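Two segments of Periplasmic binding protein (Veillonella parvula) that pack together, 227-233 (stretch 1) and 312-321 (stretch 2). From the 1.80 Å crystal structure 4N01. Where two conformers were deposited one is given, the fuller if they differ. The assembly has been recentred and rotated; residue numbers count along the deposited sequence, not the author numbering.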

# COMPACT_ATOMS: atom_id res chain seq x y z
N GLY A 227 -11.54 -1.06 4.04
CA GLY A 227 -10.42 -0.15 4.01
C GLY A 227 -9.84 0.07 2.63
O GLY A 227 -10.51 -0.08 1.61
N TYR A 228 -8.56 0.41 2.60
CA TYR A 228 -7.93 0.93 1.40
C TYR A 228 -8.14 0.09 0.14
O TYR A 228 -8.58 0.60 -0.90
CB TYR A 228 -6.43 1.15 1.65
CG TYR A 228 -5.77 1.95 0.57
CD1 TYR A 228 -5.81 3.34 0.58
CD2 TYR A 228 -5.10 1.32 -0.47
CE1 TYR A 228 -5.20 4.08 -0.40
CE2 TYR A 228 -4.47 2.05 -1.46
CZ TYR A 228 -4.53 3.43 -1.42
OH TYR A 228 -3.92 4.16 -2.41
N THR A 229 -7.84 -1.21 0.22
CA THR A 229 -7.90 -2.06 -0.97
C THR A 229 -9.33 -2.08 -1.53
O THR A 229 -9.54 -1.97 -2.74
CB THR A 229 -7.46 -3.50 -0.66
OG1 THR A 229 -6.08 -3.49 -0.26
CG2 THR A 229 -7.62 -4.39 -1.89
N THR A 230 -10.30 -2.21 -0.64
CA THR A 230 -11.70 -2.21 -1.06
C THR A 230 -12.08 -0.88 -1.69
O THR A 230 -12.72 -0.84 -2.74
CB THR A 230 -12.59 -2.47 0.16
OG1 THR A 230 -12.40 -3.83 0.58
CG2 THR A 230 -14.05 -2.23 -0.17
N ASN A 231 -11.68 0.21 -1.05
CA ASN A 231 -12.07 1.53 -1.53
C ASN A 231 -11.47 1.94 -2.87
O ASN A 231 -12.14 2.59 -3.67
CB ASN A 231 -11.79 2.58 -0.45
CG ASN A 231 -12.71 2.43 0.72
OD1 ASN A 231 -13.86 2.00 0.56
ND2 ASN A 231 -12.21 2.74 1.91
N ILE A 232 -10.23 1.56 -3.13
CA ILE A 232 -9.62 1.93 -4.41
C ILE A 232 -10.19 1.08 -5.55
O ILE A 232 -10.38 1.57 -6.67
CB ILE A 232 -8.07 1.86 -4.37
CG1 ILE A 232 -7.60 0.44 -4.04
CG2 ILE A 232 -7.55 2.84 -3.33
CD1 ILE A 232 -6.53 -0.08 -4.95
N LEU A 233 -10.48 -0.19 -5.28
CA LEU A 233 -11.08 -1.06 -6.29
C LEU A 233 -12.49 -0.60 -6.69
O LEU A 233 -12.90 -0.74 -7.84
CB LEU A 233 -11.11 -2.53 -5.83
CG LEU A 233 -9.72 -3.18 -5.78
CD1 LEU A 233 -9.82 -4.59 -5.20
CD2 LEU A 233 -9.09 -3.21 -7.17
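Stretch 2 (312-321) SEITPGVRTV

How does the first stretch present itself to the second? Gly-227 is the N-cap residue, and from Tyr-228 onward the chain is helical, with the backbone bonds expected of a first turn: Asn-231 N to Gly-227 O at 2.9 Å, Ile-232 N to Tyr-228 O at 2.9 Å and Leu-233 N to Thr-229 O at 3.2 Å. Gly-227 itself touches nothing in the second stretch. Its phi of 98° and psi of -153° would jam a CB against the carbonyl oxygen of the preceding residue, which by itself calls for glycine. Against this helical turn lies a mostly irregular segment: a weakly bonded helix at about 312-314, then loop, then the start of another helix at 320-321. It lies beside the turn: from Ile-314 the chain runs to Pro-316 back toward the N-terminal end of the helix, then reverses to Thr-320, enclosing the Tyr-228 side chain in the bend. The backbones come nearest where the CA of Thr-229 lies 5.4 Å from the CA of Ile-314.

What does Tyr-228 find there? Its CA-to-CB bond points toward the second stretch, and with chi1 in the t well the ring reaches into the bend formed by Ile-314 to Thr-320. Pro-316 covers one face, its CG standing 3.9 Å from the centroid of the Tyr-228 ring and only 11° off the ring normal, a CH-pi contact in which the proline ring lies over the aromatic system. The packing continues toward the rim of the ring, where Tyr-228 CD2 is 3.7 Å from Pro-316 CD. The carbonyl O of Ile-314 lies at the ring edge, 3.5 Å from Tyr-228 CD2. At the far end, Tyr-228 OH and Thr-320 OG1 share a hydrogen bond of 2.7 Å, so the same side chain spans the loop from Ile-314 to the beginning of the following helix.

How is the next residue tied down? The CA-to-CB bond of Thr-229 points sideways, yet with chi1 in the m well its hydroxyl is well placed to donate to the backbone: Thr-229 OG1 gives a 2.7 Å hydrogen bond to Ile-314 O. That carbonyl therefore receives a side-chain donor while also bordering the tyrosine ring. The methyl of the same threonine adds a looser apolar approach, Thr-229 CG2 to Ile-314 CD1 at 4.1 Å. Thr-230, whose CA-to-CB bond points away, and Asn-231 make no contact, as the helix turns them off the interface.

Where does the helix return to the second stretch? The CA-to-CB bond of Ile-232, one turn on from Tyr-228, again points toward it, and the side chain supplies hydrophobic filling instead of a polar link. Ile-232 CD1 is 3.8 Å from Thr-320 CG2, 4.1 Å from Ile-314 CA and 4.3 Å from Ile-314 CG2, so this one methyl meets residues from the two ends of the loop. Thr-320 thus serves both turns, with its hydroxyl bonded to Tyr-228 and its methyl against Ile-232. Leu-233 comes no closer than 5.0 Å, from its CD2 to Ile-314 CG2, and the interface fades there.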

# COMPACT_ATOMS: atom_id res chain seq x y z
N SER A 312 1.95 -4.13 -3.17
CA SER A 312 2.29 -2.70 -3.20
C SER A 312 1.34 -1.89 -4.08
O SER A 312 1.22 -0.67 -3.90
CB SER A 312 3.71 -2.52 -3.71
OG SER A 312 3.80 -2.93 -5.07
N GLU A 313 0.68 -2.56 -5.02
CA GLU A 313 -0.22 -1.91 -5.96
C GLU A 313 -1.59 -1.64 -5.39
O GLU A 313 -2.29 -0.73 -5.85
CB GLU A 313 -0.37 -2.78 -7.22
CG GLU A 313 0.86 -2.77 -8.12
CD GLU A 313 0.76 -3.74 -9.28
OE1 GLU A 313 0.09 -4.79 -9.14
OE2 GLU A 313 1.33 -3.44 -10.35
N ILE A 314 -1.99 -2.43 -4.40
CA ILE A 314 -3.34 -2.32 -3.83
C ILE A 314 -3.34 -1.87 -2.37
O ILE A 314 -4.38 -1.90 -1.70
CB ILE A 314 -4.15 -3.64 -3.96
CG1 ILE A 314 -3.37 -4.82 -3.37
CG2 ILE A 314 -4.51 -3.89 -5.41
CD1 ILE A 314 -4.19 -6.11 -3.27
N THR A 315 -2.17 -1.45 -1.89
CA THR A 315 -2.04 -0.88 -0.56
C THR A 315 -1.43 0.53 -0.72
O THR A 315 -0.94 0.87 -1.80
CB THR A 315 -1.19 -1.77 0.35
OG1 THR A 315 0.08 -2.00 -0.28
CG2 THR A 315 -1.90 -3.11 0.59
N PRO A 316 -1.48 1.36 0.34
CA PRO A 316 -1.08 2.76 0.18
C PRO A 316 0.35 2.92 -0.35
O PRO A 316 1.22 2.12 -0.01
CB PRO A 316 -1.15 3.30 1.61
CG PRO A 316 -2.27 2.50 2.23
CD PRO A 316 -2.10 1.12 1.66
N GLY A 317 0.57 3.93 -1.18
CA GLY A 317 1.87 4.15 -1.79
C GLY A 317 1.74 5.09 -2.98
O GLY A 317 0.94 6.02 -2.94
N VAL A 318 2.50 4.83 -4.04
CA VAL A 318 2.51 5.72 -5.19
C VAL A 318 2.08 4.98 -6.45
O VAL A 318 2.10 5.55 -7.53
CB VAL A 318 3.90 6.35 -5.41
CG1 VAL A 318 4.31 7.15 -4.19
CG2 VAL A 318 4.92 5.26 -5.72
N ARG A 319 1.68 3.72 -6.30
CA ARG A 319 1.40 2.89 -7.47
C ARG A 319 -0.08 2.75 -7.79
O ARG A 319 -0.42 2.11 -8.79
CB ARG A 319 1.96 1.48 -7.27
CG ARG A 319 3.42 1.42 -6.86
CD ARG A 319 3.86 -0.03 -6.93
NE ARG A 319 5.17 -0.24 -6.34
CZ ARG A 319 5.95 -1.27 -6.62
NH1 ARG A 319 5.57 -2.18 -7.52
NH2 ARG A 319 7.12 -1.39 -6.01
N THR A 320 -0.95 3.31 -6.95
CA THR A 320 -2.36 2.95 -7.03
C THR A 320 -3.04 3.23 -8.36
O THR A 320 -3.63 2.32 -8.96
CB THR A 320 -3.21 3.61 -5.92
OG1 THR A 320 -2.59 3.38 -4.65
CG2 THR A 320 -4.61 3.01 -5.91
N VAL A 321 -3.00 4.47 -8.81
CA VAL A 321 -3.72 4.83 -10.03
C VAL A 321 -3.12 4.11 -11.25
O VAL A 321 -3.86 3.68 -12.14
CB VAL A 321 -3.80 6.36 -10.22
CG1 VAL A 321 -4.33 6.70 -11.60
CG2 VAL A 321 -4.71 6.95 -9.15